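Local coordinates for signal recognition 54 kDa protein (Pyrococcus furiosus, PDB 3DM5), which is the SRP54 subunit of the signal recognition particle, a protein joining a helical bundle, a P-loop nucleotide-binding domain and a signal-peptide-binding domain, at residues G7-N12 with Q36-Q41. Sequence-based numbering, arbitrary orientation.
Sequences GKALAN and QRALIQ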
loop_
_atom_site.group_PDB
_atom_site.type_symbol
_atom_site.label_atom_id
_atom_site.label_comp_id
_atom_site.label_asym_id
_atom_site.label_seq_id
_atom_site.Cartn_x
_atom_site.Cartn_y
_atom_site.Cartn_z
ATOM N N GLY A 7 4.955 -12.674 -7.571
ATOM C CA GLY A 7 5.990 -12.616 -8.581
ATOM C C GLY A 7 7.068 -11.600 -8.265
ATOM O O GLY A 7 8.240 -11.954 -8.150
ATOM N N LYS A 8 6.676 -10.337 -8.123
ATOM C CA LYS A 8 7.629 -9.278 -7.813
ATOM C C LYS A 8 8.433 -9.607 -6.579
ATOM O O LYS A 8 9.635 -9.424 -6.565
ATOM C CB LYS A 8 6.929 -7.942 -7.585
ATOM C CG LYS A 8 6.515 -7.188 -8.830
ATOM C CD LYS A 8 5.720 -5.949 -8.434
ATOM C CE LYS A 8 6.166 -5.454 -7.054
ATOM N NZ LYS A 8 5.827 -4.027 -6.783
ATOM N N ALA A 9 7.771 -10.081 -5.535
ATOM C CA ALA A 9 8.466 -10.365 -4.293
ATOM C C ALA A 9 9.476 -11.512 -4.439
ATOM O O ALA A 9 10.596 -11.451 -3.906
ATOM C CB ALA A 9 7.468 -10.653 -3.185
ATOM N N LEU A 10 9.095 -12.565 -5.154
ATOM C CA LEU A 10 10.031 -13.667 -5.341
ATOM C C LEU A 10 11.242 -13.242 -6.194
ATOM O O LEU A 10 12.398 -13.439 -5.815
ATOM C CB LEU A 10 9.311 -14.892 -5.899
ATOM C CG LEU A 10 8.329 -15.493 -4.886
ATOM C CD1 LEU A 10 7.257 -16.312 -5.590
ATOM C CD2 LEU A 10 9.035 -16.308 -3.774
ATOM N N ALA A 11 10.971 -12.623 -7.331
ATOM C CA ALA A 11 12.030 -12.114 -8.191
ATOM C C ALA A 11 13.031 -11.213 -7.454
ATOM O O ALA A 11 14.221 -11.209 -7.769
ATOM C CB ALA A 11 11.418 -11.376 -9.364
ATOM N N ASN A 12 12.552 -10.447 -6.477
ATOM C CA ASN A 12 13.415 -9.503 -5.777
ATOM C C ASN A 12 14.418 -10.177 -4.861
ATOM O O ASN A 12 15.524 -9.679 -4.654
ATOM C CB ASN A 12 12.594 -8.471 -5.007
ATOM C CG ASN A 12 11.970 -7.437 -5.921
ATOM O OD1 ASN A 12 12.357 -7.300 -7.086
ATOM N ND2 ASN A 12 10.992 -6.710 -5.402
ATOM N N GLN A 36 9.624 -16.922 2.837
ATOM C CA GLN A 36 8.544 -17.223 3.767
ATOM C C GLN A 36 7.526 -16.101 3.762
ATOM O O GLN A 36 6.335 -16.346 3.648
ATOM C CB GLN A 36 9.081 -17.452 5.175
ATOM C CG GLN A 36 10.015 -18.656 5.253
ATOM C CD GLN A 36 10.653 -18.805 6.598
ATOM O OE1 GLN A 36 11.152 -19.883 6.946
ATOM N NE2 GLN A 36 10.656 -17.722 7.376
ATOM N N ARG A 37 7.994 -14.865 3.861
ATOM C CA ARG A 37 7.084 -13.726 3.893
ATOM C C ARG A 37 6.249 -13.610 2.627
ATOM O O ARG A 37 5.036 -13.363 2.694
ATOM C CB ARG A 37 7.827 -12.419 4.193
ATOM C CG ARG A 37 7.841 -12.049 5.682
ATOM C CD ARG A 37 8.570 -10.724 5.983
ATOM N NE ARG A 37 9.956 -10.943 6.406
ATOM C CZ ARG A 37 11.030 -10.684 5.660
ATOM N NH1 ARG A 37 10.888 -10.178 4.439
ATOM N NH2 ARG A 37 12.249 -10.927 6.144
ATOM N N ALA A 38 6.881 -13.792 1.469
ATOM C CA ALA A 38 6.163 -13.653 0.211
ATOM C C ALA A 38 5.113 -14.745 0.124
ATOM O O ALA A 38 3.947 -14.467 -0.135
ATOM C CB ALA A 38 7.114 -13.718 -0.971
ATOM N N LEU A 39 5.543 -15.984 0.355
ATOM C CA LEU A 39 4.659 -17.158 0.334
ATOM C C LEU A 39 3.474 -17.047 1.286
ATOM O O LEU A 39 2.328 -17.210 0.857
ATOM C CB LEU A 39 5.449 -18.452 0.613
ATOM C CG LEU A 39 5.832 -19.342 -0.577
ATOM C CD1 LEU A 39 5.832 -18.605 -1.914
ATOM C CD2 LEU A 39 7.140 -20.047 -0.345
ATOM N N ILE A 40 3.745 -16.777 2.564
ATOM C CA ILE A 40 2.689 -16.682 3.582
ATOM C C ILE A 40 1.647 -15.625 3.214
ATOM O O ILE A 40 0.448 -15.786 3.467
ATOM C CB ILE A 40 3.247 -16.323 4.972
ATOM C CG1 ILE A 40 4.131 -17.446 5.518
ATOM C CG2 ILE A 40 2.110 -16.068 5.932
ATOM C CD1 ILE A 40 3.368 -18.669 5.860
ATOM N N GLN A 41 2.126 -14.547 2.607
ATOM C CA GLN A 41 1.283 -13.445 2.216
ATOM C C GLN A 41 0.342 -13.817 1.070
ATOM O O GLN A 41 -0.699 -13.205 0.911
ATOM C CB GLN A 41 2.156 -12.257 1.823
ATOM C CG GLN A 41 1.402 -10.958 1.689
ATOM C CD GLN A 41 2.317 -9.756 1.714
ATOM O OE1 GLN A 41 3.261 -9.651 0.920
ATOM N NE2 GLN A 41 2.042 -8.834 2.628
#
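Ala38 and Ala9 face each other where two nearly antiparallel helices, their N-to-C directions 166° apart, lie with axes 9.4 Å from each other. Just before this pair in 36-41, OE1 of Gln36 is hydrogen-bonded to Thr53 OG1 on helix 46-62, and Arg37 forms a salt bridge with Asp34 one turn back. Ala38 then turns its methyl toward the other helix, its CB 3.8 Å from CB of Ala9, which points back at it. Two such short side chains let the backbones approach, with the CA atoms of Ala9 and Ala38 just 6.0 Å apart. Leu10 CD2 reaches in beside this pair, 4.3 Å from Ala38 CB. With CG swung away from its backbone carbonyl (chi1 -68°), Leu10 extends along the buried side of the interface, where it also touches Leu294. There it loosely meets Leu39, whose CD1 lies 4.4 Å from Leu10 CD2; the longer, branched leucines reach past the small alanines to fill the buried side beside them. Leu39 also packs on Val49 and Leu52, so its branched end joins three helices. Ile40 faces away, onto Val46 and onto Ile40 of the second subunit, an apolar residue at an apolar surface. No hydrogen bond crosses between the segments; alanine and leucine methyls make the contact, which pairs helices 5-19 and 25-41 in the four-helix bundle of the N domain of SRP54-type proteins.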